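Local coordinates for protein acireductone dioxygenase (Bacillus anthracis, PDB 4QGL) that probably catalyses the metal-dependent reaction of an acireductone with oxygen in the methionine salvage pathway, the products depending on whether iron or nickel is bound, at residues F99-H105 and G169-Y174; D107-R111 and R162-T166; S115-F120 and D131-P136; K57-L61 and A79-I83. All blocks are in the same frame, centred on the assembly; numbering follows the deposited sequence.

Contact 1 (F99-H105 and G169-Y174). With CD (cadmium ion), chain B.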
loop_
_atom_site.group_PDB
_atom_site.type_symbol
_atom_site.label_atom_id
_atom_site.label_comp_id
_atom_site.label_asym_id
_atom_site.label_seq_id
_atom_site.Cartn_x
_atom_site.Cartn_y
_atom_site.Cartn_z
ATOM N N PHE A 99 -11.216 7.355 0.999
ATOM C CA PHE A 99 -10.010 7.092 0.213
ATOM C C PHE A 99 -10.327 6.553 -1.155
ATOM O O PHE A 99 -9.474 6.490 -2.031
ATOM C CB PHE A 99 -9.034 6.275 1.036
ATOM C CG PHE A 99 -8.739 6.921 2.350
ATOM C CD1 PHE A 99 -8.133 8.187 2.392
ATOM C CD2 PHE A 99 -9.149 6.346 3.538
ATOM C CE1 PHE A 99 -7.888 8.843 3.596
ATOM C CE2 PHE A 99 -8.911 6.996 4.751
ATOM C CZ PHE A 99 -8.272 8.239 4.778
ATOM N N GLN A 100 -11.609 6.268 -1.341
ATOM C CA GLN A 100 -12.201 6.008 -2.645
ATOM C C GLN A 100 -12.336 7.226 -3.542
ATOM O O GLN A 100 -12.416 7.075 -4.748
ATOM C CB GLN A 100 -13.572 5.386 -2.468
ATOM C CG GLN A 100 -13.543 3.884 -2.602
ATOM C CD GLN A 100 -14.725 3.192 -1.934
ATOM O OE1 GLN A 100 -14.594 2.041 -1.491
ATOM N NE2 GLN A 100 -15.897 3.879 -1.860
ATOM N N LYS A 101 -12.387 8.421 -2.972
ATOM C CA LYS A 101 -12.405 9.638 -3.794
ATOM C C LYS A 101 -11.006 10.110 -4.145
ATOM O O LYS A 101 -10.065 9.964 -3.342
ATOM C CB LYS A 101 -13.147 10.735 -3.089
ATOM C CG LYS A 101 -14.613 10.412 -2.863
ATOM C CD LYS A 101 -15.203 11.478 -1.955
ATOM C CE LYS A 101 -16.716 11.481 -1.968
ATOM N NZ LYS A 101 -17.218 12.755 -1.389
ATOM N N GLU A 102 -10.855 10.673 -5.339
ATOM C CA GLU A 102 -9.554 11.118 -5.785
ATOM C C GLU A 102 -9.088 12.258 -4.889
ATOM O O GLU A 102 -9.773 13.257 -4.705
ATOM C CB GLU A 102 -9.630 11.578 -7.227
ATOM C CG GLU A 102 -8.310 12.006 -7.849
ATOM C CD GLU A 102 -8.497 12.754 -9.174
ATOM O OE1 GLU A 102 -8.051 13.914 -9.289
ATOM O OE2 GLU A 102 -9.108 12.190 -10.105
ATOM N N HIS A 103 -7.921 12.082 -4.305
ATOM C CA HIS A 103 -7.287 13.127 -3.501
ATOM C C HIS A 103 -5.823 13.080 -3.757
ATOM O O HIS A 103 -5.349 12.161 -4.403
ATOM C CB HIS A 103 -7.570 12.915 -2.016
ATOM C CG HIS A 103 -7.172 11.570 -1.522
ATOM N ND1 HIS A 103 -7.879 10.429 -1.819
ATOM C CD2 HIS A 103 -6.102 11.175 -0.812
ATOM C CE1 HIS A 103 -7.278 9.390 -1.279
ATOM N NE2 HIS A 103 -6.207 9.824 -0.645
ATOM N N HIS A 104 -5.115 14.097 -3.285
ATOM C CA HIS A 104 -3.667 13.983 -3.080
ATOM C C HIS A 104 -3.264 14.276 -1.645
ATOM O O HIS A 104 -4.122 14.537 -0.801
ATOM C CB HIS A 104 -2.865 14.813 -4.090
ATOM C CG HIS A 104 -3.003 16.291 -3.940
ATOM N ND1 HIS A 104 -3.773 17.054 -4.795
ATOM C CD2 HIS A 104 -2.410 17.160 -3.093
ATOM C CE1 HIS A 104 -3.678 18.324 -4.455
ATOM N NE2 HIS A 104 -2.864 18.414 -3.419
ATOM N N HIS A 105 -1.962 14.148 -1.367
ATOM C CA HIS A 105 -1.367 14.578 -0.087
ATOM C C HIS A 105 -0.094 15.410 -0.325
ATOM O O HIS A 105 0.565 15.243 -1.352
ATOM C CB HIS A 105 -0.998 13.365 0.790
ATOM C CG HIS A 105 -2.055 12.308 0.864
ATOM N ND1 HIS A 105 -3.178 12.431 1.655
ATOM C CD2 HIS A 105 -2.143 11.093 0.266
ATOM C CE1 HIS A 105 -3.923 11.343 1.528
ATOM N NE2 HIS A 105 -3.336 10.531 0.663
ATOM N N GLY A 169 0.458 15.035 7.726
ATOM C CA GLY A 169 0.575 14.854 6.281
ATOM C C GLY A 169 -0.353 13.782 5.725
ATOM O O GLY A 169 -0.354 13.534 4.522
ATOM N N TRP A 170 -1.156 13.148 6.581
ATOM C CA TRP A 170 -2.059 12.093 6.120
ATOM C C TRP A 170 -3.332 12.620 5.453
ATOM O O TRP A 170 -4.142 11.836 4.952
ATOM C CB TRP A 170 -2.460 11.176 7.288
ATOM C CG TRP A 170 -3.557 11.741 8.161
ATOM C CD1 TRP A 170 -3.404 12.541 9.260
ATOM C CD2 TRP A 170 -4.971 11.557 8.003
ATOM N NE1 TRP A 170 -4.626 12.865 9.791
ATOM C CE2 TRP A 170 -5.604 12.280 9.035
ATOM C CE3 TRP A 170 -5.766 10.869 7.078
ATOM C CZ2 TRP A 170 -6.981 12.323 9.176
ATOM C CZ3 TRP A 170 -7.145 10.917 7.224
ATOM C CH2 TRP A 170 -7.732 11.639 8.262
ATOM N N VAL A 171 -3.564 13.927 5.469
ATOM C CA VAL A 171 -4.898 14.389 5.109
ATOM C C VAL A 171 -5.112 14.385 3.608
ATOM O O VAL A 171 -4.195 14.649 2.842
ATOM C CB VAL A 171 -5.298 15.738 5.750
ATOM C CG1 VAL A 171 -5.338 15.593 7.260
ATOM C CG2 VAL A 171 -4.360 16.863 5.353
ATOM N N PRO A 172 -6.328 14.009 3.186
ATOM C CA PRO A 172 -6.716 14.045 1.793
ATOM C C PRO A 172 -7.002 15.463 1.400
ATOM O O PRO A 172 -7.799 16.106 2.044
ATOM C CB PRO A 172 -7.995 13.211 1.753
ATOM C CG PRO A 172 -8.439 13.079 3.160
ATOM C CD PRO A 172 -7.214 13.141 3.979
ATOM N N ILE A 173 -6.304 15.944 0.384
ATOM C CA ILE A 173 -6.650 17.190 -0.270
ATOM C C ILE A 173 -7.500 16.867 -1.512
ATOM O O ILE A 173 -6.978 16.428 -2.553
ATOM C CB ILE A 173 -5.390 17.975 -0.683
ATOM C CG1 ILE A 173 -4.486 18.183 0.526
ATOM C CG2 ILE A 173 -5.778 19.313 -1.320
ATOM C CD1 ILE A 173 -3.127 18.697 0.143
ATOM N N TYR A 174 -8.807 17.079 -1.402
ATOM C CA TYR A 174 -9.690 16.721 -2.497
ATOM C C TYR A 174 -9.592 17.755 -3.607
ATOM O O TYR A 174 -9.415 17.392 -4.764
ATOM C CB TYR A 174 -11.114 16.574 -2.009
ATOM C CG TYR A 174 -11.272 15.420 -1.051
ATOM C CD1 TYR A 174 -11.322 14.125 -1.509
ATOM C CD2 TYR A 174 -11.399 15.627 0.302
ATOM C CE1 TYR A 174 -11.486 13.054 -0.644
ATOM C CE2 TYR A 174 -11.567 14.560 1.187
ATOM C CZ TYR A 174 -11.603 13.269 0.706
ATOM O OH TYR A 174 -11.749 12.202 1.562
ATOM O OXT TYR A 174 -9.626 18.960 -3.374
HETATM CD CD CD B . -4.287 8.589 -0.052
HETATM O O HOH W 1 -5.448 6.567 -0.349
#
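The imidazole of His104 lies against the side chain of Ile173, whose CB sits over one face of the ring, 4.0 Å from the centroid, in a CH-pi contact that the branch ends CG2 and CD1 extend toward NE2. Beneath this overlap the two backbones pair as a single antiparallel hydrogen-bonded bridge: His104 N gives its hydrogen to Ile173 O at 3.1 Å, and Ile173 N returns one to His104 O at 2.9 Å. The residues flanking His104 use the C-terminal tail differently. His105 directs ND1 at Val171 O, 2.7 Å away and close to the ring plane, although the donor stands above the carbonyl plane of its acceptor. Pro172 CB lies 3.8 Å from His103 CG, approaching the ring obliquely, while His103 ND1 bonds to Lys101 O, again 2.7 Å and in the ring plane, within its own segment. Each ND1 proton thus fixes a ring rotation that leaves NE2 for the cadmium ion, bound at 2.4 Å by His103 NE2 and at 2.3 Å by His105 NE2. Glu109, His148 and a water complete its coordination. At the far end Phe99 CZ meets Trp170 CZ3 edge to edge, the two side chains crossing at about a right angle. Backbone carbonyls orient His103 and His105, which with His148 and Glu109 form the cupin metal centre predicted to hold iron or nickel in acireductone dioxygenase.

Contact 2 (D107-R111 and R162-T166). With CD (cadmium ion), chain B.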
loop_
_atom_site.group_PDB
_atom_site.type_symbol
_atom_site.label_atom_id
_atom_site.label_comp_id
_atom_site.label_asym_id
_atom_site.label_seq_id
_atom_site.Cartn_x
_atom_site.Cartn_y
_atom_site.Cartn_z
ATOM N N ASP A 107 2.597 15.058 1.606
ATOM C CA ASP A 107 3.685 14.097 1.810
ATOM C C ASP A 107 3.372 12.786 1.048
ATOM O O ASP A 107 2.236 12.549 0.590
ATOM C CB ASP A 107 3.920 13.820 3.324
ATOM C CG ASP A 107 4.556 15.023 4.087
ATOM O OD1 ASP A 107 5.277 15.841 3.444
ATOM O OD2 ASP A 107 4.333 15.137 5.337
ATOM N N ASP A 108 4.407 11.968 0.890
ATOM C CA ASP A 108 4.326 10.628 0.308
ATOM C C ASP A 108 3.378 9.763 1.125
ATOM O O ASP A 108 3.257 9.991 2.315
ATOM C CB ASP A 108 5.715 9.969 0.349
ATOM C CG ASP A 108 6.712 10.579 -0.666
ATOM O OD1 ASP A 108 6.314 11.422 -1.525
ATOM O OD2 ASP A 108 7.898 10.179 -0.616
ATOM N N GLU A 109 2.709 8.790 0.490
ATOM C CA GLU A 109 1.877 7.793 1.184
ATOM C C GLU A 109 2.435 6.391 0.974
ATOM O O GLU A 109 2.345 5.816 -0.120
ATOM C CB GLU A 109 0.428 7.824 0.691
ATOM C CG GLU A 109 -0.553 7.010 1.541
ATOM C CD GLU A 109 -1.862 6.815 0.840
ATOM O OE1 GLU A 109 -2.195 7.694 0.023
ATOM O OE2 GLU A 109 -2.574 5.803 1.068
ATOM N N VAL A 110 2.950 5.827 2.057
ATOM C CA VAL A 110 3.709 4.598 2.017
ATOM C C VAL A 110 2.943 3.511 2.729
ATOM O O VAL A 110 2.445 3.709 3.807
ATOM C CB VAL A 110 5.035 4.823 2.716
ATOM C CG1 VAL A 110 5.966 3.633 2.548
ATOM C CG2 VAL A 110 5.671 6.103 2.193
ATOM N N ARG A 111 2.824 2.361 2.101
ATOM C CA ARG A 111 2.088 1.246 2.681
ATOM C C ARG A 111 2.865 -0.029 2.388
ATOM O O ARG A 111 3.425 -0.155 1.304
ATOM C CB ARG A 111 0.664 1.143 2.080
ATOM C CG ARG A 111 -0.286 2.295 2.421
ATOM C CD ARG A 111 -0.583 2.387 3.925
ATOM N NE ARG A 111 -1.489 3.496 4.248
ATOM C CZ ARG A 111 -1.118 4.760 4.384
ATOM N NH1 ARG A 111 0.148 5.110 4.248
ATOM N NH2 ARG A 111 -2.016 5.676 4.664
ATOM N N ARG A 162 1.702 1.394 7.880
ATOM C CA ARG A 162 1.775 2.696 7.295
ATOM C C ARG A 162 3.001 3.395 7.816
ATOM O O ARG A 162 3.231 3.448 9.033
ATOM C CB ARG A 162 0.568 3.507 7.680
ATOM C CG ARG A 162 -0.703 2.704 7.690
ATOM C CD ARG A 162 -1.506 3.150 8.879
ATOM N NE ARG A 162 -2.428 4.220 8.528
ATOM C CZ ARG A 162 -3.021 5.009 9.412
ATOM N NH1 ARG A 162 -3.845 5.944 8.990
ATOM N NH2 ARG A 162 -2.796 4.870 10.712
ATOM N N ILE A 163 3.783 3.940 6.896
ATOM C CA ILE A 163 4.926 4.736 7.272
ATOM C C ILE A 163 4.631 6.177 6.871
ATOM O O ILE A 163 4.174 6.427 5.799
ATOM C CB ILE A 163 6.204 4.187 6.606
ATOM C CG1 ILE A 163 6.328 2.685 6.885
ATOM C CG2 ILE A 163 7.445 4.891 7.139
ATOM C CD1 ILE A 163 7.516 2.027 6.204
ATOM N N PHE A 164 4.855 7.117 7.758
ATOM C CA PHE A 164 4.564 8.498 7.482
ATOM C C PHE A 164 5.675 9.413 7.983
ATOM O O PHE A 164 6.515 9.020 8.798
ATOM C CB PHE A 164 3.231 8.882 8.118
ATOM C CG PHE A 164 2.908 8.145 9.392
ATOM C CD1 PHE A 164 2.407 6.862 9.358
ATOM C CD2 PHE A 164 3.045 8.761 10.632
ATOM C CE1 PHE A 164 2.095 6.189 10.529
ATOM C CE2 PHE A 164 2.715 8.095 11.810
ATOM C CZ PHE A 164 2.251 6.804 11.753
ATOM N N VAL A 165 5.675 10.632 7.467
ATOM C CA VAL A 165 6.498 11.734 7.994
ATOM C C VAL A 165 5.932 12.348 9.277
ATOM O O VAL A 165 6.631 12.488 10.290
ATOM C CB VAL A 165 6.610 12.865 6.968
ATOM C CG1 VAL A 165 7.111 14.137 7.618
ATOM C CG2 VAL A 165 7.507 12.433 5.811
ATOM N N THR A 166 4.679 12.765 9.220
ATOM C CA THR A 166 3.991 13.300 10.394
ATOM C C THR A 166 2.593 12.754 10.358
ATOM O O THR A 166 2.118 12.329 9.286
ATOM C CB THR A 166 3.900 14.834 10.336
ATOM O OG1 THR A 166 3.460 15.242 9.025
ATOM C CG2 THR A 166 5.263 15.456 10.614
HETATM CD CD CD B . -4.287 8.589 -0.052
HETATM O O HOH W 1 -5.448 6.567 -0.349
#
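Arg162 lays the aliphatic base of its side chain over one face of the Arg111 guanidinium, with Arg162 CG 3.6 Å from Arg111 NE. The two arginines lie side by side and point the same way, but their guanidinium planes are turned 87° apart. Arg162 bends at chi2 and chi3, and its NE ends 4.1 Å from Arg111 NH2. Its own NH2 is engaged in a salt bridge with Asp81 of strand 79-85, which probably offsets the closeness of two positive groups. Next in sequence, Ile163 N makes a weak bond to Val110 O, at 3.4 Å, and Ile163 CB packs against Val110 CG1, on the side of the sheet facing away from the arginine pair and toward helix 65-75. That same carbonyl oxygen also accepts Arg111 NH1 at 2.7 Å; it lies in the guanidinium plane, while the donor stands above the carbonyl plane. The Phe164 side chain touches Ala79 and Asp81. At Val165 the chain leaves the sheet, and its CB lies 3.6 Å from Asp107 OD2, the two side chains crossing at about a right angle. On the other face of the Arg111 guanidinium sits Glu109 OE2, in a long ionic contact that no N-H serves; Glu109 OE1 binds cadmium at 2.3 Å and OE2 a second cadmium ion, so the tie to Arg111 is secondary. The guanidinium is sandwiched between a metal-binding carboxylate and the aliphatic base of Arg162, and its NH1 bond helps set its orientation, consistent with a predicted part in generating the substrate dianion.

Contact 3 (S115-F120 and D131-P136). With CD (cadmium ion), chain C.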
loop_
_atom_site.group_PDB
_atom_site.type_symbol
_atom_site.label_atom_id
_atom_site.label_comp_id
_atom_site.label_asym_id
_atom_site.label_seq_id
_atom_site.Cartn_x
_atom_site.Cartn_y
_atom_site.Cartn_z
ATOM N N SER A 115 -1.079 -8.671 4.905
ATOM C CA SER A 115 -2.113 -9.636 4.519
ATOM C C SER A 115 -3.168 -8.994 3.644
ATOM O O SER A 115 -3.271 -7.780 3.628
ATOM C CB SER A 115 -2.772 -10.161 5.774
ATOM O OG SER A 115 -1.887 -11.038 6.454
ATOM N N GLY A 116 -3.972 -9.814 2.949
ATOM C CA GLY A 116 -5.082 -9.353 2.093
ATOM C C GLY A 116 -4.622 -8.620 0.864
ATOM O O GLY A 116 -3.565 -8.929 0.317
ATOM N N HIS A 117 -5.420 -7.639 0.423
ATOM C CA HIS A 117 -5.154 -6.938 -0.860
ATOM C C HIS A 117 -5.560 -5.480 -0.858
ATOM O O HIS A 117 -6.391 -5.056 -0.053
ATOM C CB HIS A 117 -5.876 -7.610 -2.026
ATOM C CG HIS A 117 -5.624 -9.080 -2.133
ATOM N ND1 HIS A 117 -6.351 -10.010 -1.423
ATOM C CD2 HIS A 117 -4.739 -9.779 -2.873
ATOM C CE1 HIS A 117 -5.914 -11.221 -1.711
ATOM N NE2 HIS A 117 -4.934 -11.108 -2.590
ATOM N N GLY A 118 -4.966 -4.696 -1.742
ATOM C CA GLY A 118 -5.474 -3.364 -1.998
ATOM C C GLY A 118 -5.205 -3.011 -3.433
ATOM O O GLY A 118 -4.454 -3.701 -4.107
ATOM N N ILE A 119 -5.857 -1.955 -3.908
ATOM C CA ILE A 119 -5.562 -1.394 -5.209
ATOM C C ILE A 119 -5.343 0.091 -5.039
ATOM O O ILE A 119 -6.214 0.771 -4.545
ATOM C CB ILE A 119 -6.704 -1.569 -6.233
ATOM C CG1 ILE A 119 -7.135 -3.027 -6.391
ATOM C CG2 ILE A 119 -6.216 -1.098 -7.605
ATOM C CD1 ILE A 119 -8.554 -3.186 -6.903
ATOM N N PHE A 120 -4.193 0.591 -5.466
ATOM C CA PHE A 120 -4.029 2.017 -5.621
ATOM C C PHE A 120 -4.219 2.429 -7.055
ATOM O O PHE A 120 -3.626 1.844 -7.951
ATOM C CB PHE A 120 -2.650 2.453 -5.195
ATOM C CG PHE A 120 -2.571 2.776 -3.731
ATOM C CD1 PHE A 120 -3.073 3.968 -3.265
ATOM C CD2 PHE A 120 -1.997 1.894 -2.818
ATOM C CE1 PHE A 120 -3.029 4.271 -1.928
ATOM C CE2 PHE A 120 -1.953 2.199 -1.481
ATOM C CZ PHE A 120 -2.470 3.391 -1.041
ATOM N N ASP A 131 -3.695 1.188 -12.240
ATOM C CA ASP A 131 -3.880 0.504 -10.972
ATOM C C ASP A 131 -2.553 -0.090 -10.603
ATOM O O ASP A 131 -1.832 -0.557 -11.451
ATOM C CB ASP A 131 -4.840 -0.693 -11.107
ATOM C CG ASP A 131 -6.306 -0.307 -11.191
ATOM O OD1 ASP A 131 -6.660 0.862 -10.917
ATOM O OD2 ASP A 131 -7.103 -1.215 -11.536
ATOM N N VAL A 132 -2.239 -0.105 -9.333
ATOM C CA VAL A 132 -1.275 -1.023 -8.853
ATOM C C VAL A 132 -2.046 -1.919 -7.939
ATOM O O VAL A 132 -2.675 -1.459 -6.976
ATOM C CB VAL A 132 -0.122 -0.337 -8.093
ATOM C CG1 VAL A 132 0.987 -1.333 -7.834
ATOM C CG2 VAL A 132 0.406 0.820 -8.916
ATOM N N GLU A 133 -1.989 -3.204 -8.232
ATOM C CA GLU A 133 -2.643 -4.196 -7.402
ATOM C C GLU A 133 -1.605 -4.898 -6.563
ATOM O O GLU A 133 -0.659 -5.481 -7.092
ATOM C CB GLU A 133 -3.345 -5.219 -8.267
ATOM C CG GLU A 133 -4.263 -4.620 -9.324
ATOM C CD GLU A 133 -4.637 -5.671 -10.350
ATOM O OE1 GLU A 133 -3.956 -6.716 -10.391
ATOM O OE2 GLU A 133 -5.595 -5.494 -11.136
ATOM N N LEU A 134 -1.823 -4.885 -5.260
ATOM C CA LEU A 134 -0.769 -5.245 -4.351
ATOM C C LEU A 134 -0.976 -6.601 -3.714
ATOM O O LEU A 134 -2.098 -6.938 -3.340
ATOM C CB LEU A 134 -0.693 -4.190 -3.244
ATOM C CG LEU A 134 -0.516 -2.755 -3.713
ATOM C CD1 LEU A 134 -0.564 -1.837 -2.518
ATOM C CD2 LEU A 134 0.782 -2.575 -4.463
ATOM N N GLU A 135 0.113 -7.360 -3.562
ATOM C CA GLU A 135 0.067 -8.638 -2.860
ATOM C C GLU A 135 0.874 -8.531 -1.590
ATOM O O GLU A 135 1.713 -7.642 -1.441
ATOM C CB GLU A 135 0.607 -9.744 -3.753
ATOM C CG GLU A 135 -0.258 -10.036 -4.986
ATOM C CD GLU A 135 -1.345 -11.023 -4.666
ATOM O OE1 GLU A 135 -1.311 -11.481 -3.525
ATOM O OE2 GLU A 135 -2.209 -11.350 -5.501
ATOM N N PRO A 136 0.617 -9.421 -0.631
ATOM C CA PRO A 136 1.461 -9.339 0.551
ATOM C C PRO A 136 2.924 -9.348 0.193
ATOM O O PRO A 136 3.298 -9.974 -0.770
ATOM C CB PRO A 136 1.085 -10.593 1.334
ATOM C CG PRO A 136 -0.367 -10.817 0.956
ATOM C CD PRO A 136 -0.488 -10.393 -0.477
HETATM CD CD CD C . -3.309 -12.689 -3.973
#
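The axes of strands 118-120 and 131-134 approach to 4.7 Å and run antiparallel. Phe120 N bonds to Val132 O at 3.0 Å, and Val132 N returns a bond to Phe120 O at 2.8 Å. Leu134 N adds a third, to Gly118 O at 3.1 Å. Between these bonds Ile119 and Glu133 form a non-hydrogen-bonded pair. On their side of the sheet Ile119, with CG2 anti to its backbone nitrogen, brings that methyl 3.7 Å from Asp131 CG, so the branch lies against the carboxylate that Arg9 holds in a salt bridge. On the reverse side Leu134 CD1 reaches the edge of the Phe120 ring at CD2, the two side chains crossing at a slant. Beyond the regular pairing, the two segments are joined by a metal. His117 and Glu135 lie side by side and point the same way, ring and carboxylate planes 84° apart, to share a cadmium ion. Glu135 chelates it through both oxygens, OE1 at 2.4 Å and OE2 at 2.3 Å; His117 NE2 is a more distant ligand at 2.7 Å, with the ion in the plane of its ring. His117 ND1 is hydrogen-bonded to Asp155, which probably steadies the ring's rotation, and Gly1 O is a further ligand. Pro136 then closes over Gly116 O with CD. In this five-stranded antiparallel cupin sheet 129-134 is the central strand, beside 7-10, and 116-123 lies between it and the outermost strand 148-151, while Phe120 and Leu134 face inward onto strand 109-113 of the opposing sheet.

Contact 4 (K57-L61 and A79-I83)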
loop_
_atom_site.group_PDB
_atom_site.type_symbol
_atom_site.label_atom_id
_atom_site.label_comp_id
_atom_site.label_asym_id
_atom_site.label_seq_id
_atom_site.Cartn_x
_atom_site.Cartn_y
_atom_site.Cartn_z
ATOM N N LYS A 57 0.655 -6.549 16.690
ATOM C CA LYS A 57 1.095 -5.340 16.008
ATOM C C LYS A 57 2.545 -4.952 16.235
ATOM O O LYS A 57 3.248 -4.554 15.308
ATOM C CB LYS A 57 0.225 -4.182 16.483
ATOM C CG LYS A 57 -0.962 -3.946 15.586
ATOM C CD LYS A 57 -1.738 -2.724 16.023
ATOM C CE LYS A 57 -3.228 -2.990 15.878
ATOM N NZ LYS A 57 -3.947 -1.747 15.485
ATOM N N ALA A 58 2.958 -5.015 17.490
ATOM C CA ALA A 58 4.338 -4.753 17.881
ATOM C C ALA A 58 5.276 -5.763 17.257
ATOM O O ALA A 58 6.376 -5.427 16.857
ATOM C CB ALA A 58 4.468 -4.782 19.403
ATOM N N GLU A 59 4.824 -7.002 17.177
ATOM C CA GLU A 59 5.607 -8.072 16.584
ATOM C C GLU A 59 5.821 -7.915 15.103
ATOM O O GLU A 59 6.893 -8.194 14.607
ATOM C CB GLU A 59 4.895 -9.381 16.792
ATOM C CG GLU A 59 5.799 -10.574 16.624
ATOM C CD GLU A 59 5.128 -11.854 17.067
ATOM O OE1 GLU A 59 5.734 -12.925 16.846
ATOM O OE2 GLU A 59 3.990 -11.795 17.622
ATOM N N ILE A 60 4.770 -7.497 14.409
ATOM C CA ILE A 60 4.812 -7.263 12.978
ATOM C C ILE A 60 5.842 -6.194 12.651
ATOM O O ILE A 60 6.704 -6.381 11.794
ATOM C CB ILE A 60 3.417 -6.874 12.459
ATOM C CG1 ILE A 60 2.550 -8.128 12.332
ATOM C CG2 ILE A 60 3.499 -6.167 11.104
ATOM C CD1 ILE A 60 1.167 -7.859 11.780
ATOM N N LEU A 61 5.763 -5.076 13.362
ATOM C CA LEU A 61 6.808 -4.037 13.313
ATOM C C LEU A 61 8.211 -4.479 13.766
ATOM O O LEU A 61 9.211 -3.930 13.330
ATOM C CB LEU A 61 6.380 -2.839 14.149
ATOM C CG LEU A 61 5.137 -2.108 13.639
ATOM C CD1 LEU A 61 4.776 -1.024 14.643
ATOM C CD2 LEU A 61 5.362 -1.545 12.240
ATOM N N ALA A 79 7.550 7.921 11.481
ATOM C CA ALA A 79 6.688 7.132 12.341
ATOM C C ALA A 79 6.021 6.045 11.539
ATOM O O ALA A 79 5.989 6.101 10.315
ATOM C CB ALA A 79 5.651 8.045 12.941
ATOM N N HIS A 80 5.480 5.057 12.234
ATOM C CA HIS A 80 4.844 3.907 11.588
ATOM C C HIS A 80 3.872 3.198 12.517
ATOM O O HIS A 80 4.061 3.207 13.753
ATOM C CB HIS A 80 5.888 2.902 11.081
ATOM C CG HIS A 80 6.991 2.607 12.050
ATOM N ND1 HIS A 80 8.143 3.370 12.129
ATOM C CD2 HIS A 80 7.136 1.620 12.968
ATOM C CE1 HIS A 80 8.943 2.872 13.054
ATOM N NE2 HIS A 80 8.358 1.806 13.577
ATOM N N ASP A 81 2.843 2.584 11.928
ATOM C CA ASP A 81 1.920 1.753 12.698
ATOM C C ASP A 81 1.212 0.720 11.844
ATOM O O ASP A 81 1.520 0.577 10.681
ATOM C CB ASP A 81 0.913 2.605 13.464
ATOM C CG ASP A 81 0.019 3.441 12.562
ATOM O OD1 ASP A 81 -0.193 3.113 11.354
ATOM O OD2 ASP A 81 -0.482 4.456 13.110
ATOM N N VAL A 82 0.285 -0.009 12.438
ATOM C CA VAL A 82 -0.390 -1.060 11.729
ATOM C C VAL A 82 -1.874 -0.803 11.764
ATOM O O VAL A 82 -2.427 -0.504 12.799
ATOM C CB VAL A 82 -0.079 -2.439 12.321
ATOM C CG1 VAL A 82 -0.735 -3.544 11.514
ATOM C CG2 VAL A 82 1.428 -2.647 12.377
ATOM N N ILE A 83 -2.508 -0.921 10.609
ATOM C CA ILE A 83 -3.957 -0.901 10.549
ATOM C C ILE A 83 -4.512 -2.165 9.885
ATOM O O ILE A 83 -3.861 -2.785 9.065
ATOM C CB ILE A 83 -4.467 0.410 9.908
ATOM C CG1 ILE A 83 -3.791 0.710 8.576
ATOM C CG2 ILE A 83 -4.159 1.572 10.849
ATOM C CD1 ILE A 83 -4.558 0.231 7.389
#
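Leu61 reaches from the helix toward the strand, and its side chain slides past that of Val82 in the opposite direction. From CB the chain leads to CG, which meets Val82 CG2 at 4.0 Å. There it forks: CD2 lies 3.7 Å from His80 CD2 and also near Val82 CG2, whereas CD1 reaches the same His80 carbon at 3.9 Å, in the plane of the ring and at its edge. With CG of His80 between its backbone nitrogen and carbonyl carbon (chi1 45°), the ring edge at CD2 meets the leucine. Helix 54-63 here packs on strand 79-85, an outermost strand of one of the two antiparallel sheets of the cupin fold; the axes of the short segments 57-61 and 79-83 make an angle of 128° between their chain directions. The strand's inner neighbour is 158-164. Leu61 also touches Ile161 of that neighbour and Ile68 of helix 65-75. One turn earlier Lys57 runs across Val82, its CG 3.7 Å from Val82 CB, and then bends at chi3 and chi4 until NZ makes a weak hydrogen bond to Val82 O at 3.3 Å. Between Lys57 and Leu61 in the sequence, Ile60 CG2 comes in more distantly, 4.3 Å from Val82 CG2.

How the contacts relate
Contact 3 is the buried one, a hairpin in one cupin sheet; contact 2 is partly buried in the other, and contacts 1 and 4 lie farther out, the former at the surface. Contacts 1 and 2 share one cadmium ion and its water, and Asp107 of contact 2 touches Gly169 of contact 1. Contact 3 approaches that site with Phe120, which packs on Glu109 and Arg111, but carries a separate cadmium of its own. Contacts 2 and 4 meet through adjacent strands 158-164 and 79-85. The chemistry varies accordingly: metal-bound imidazoles and charged groups around the active site, regular backbone bonding plus a histidine-glutamate cadmium site in contact 3, and mainly apolar helix-on-sheet packing in contact 4.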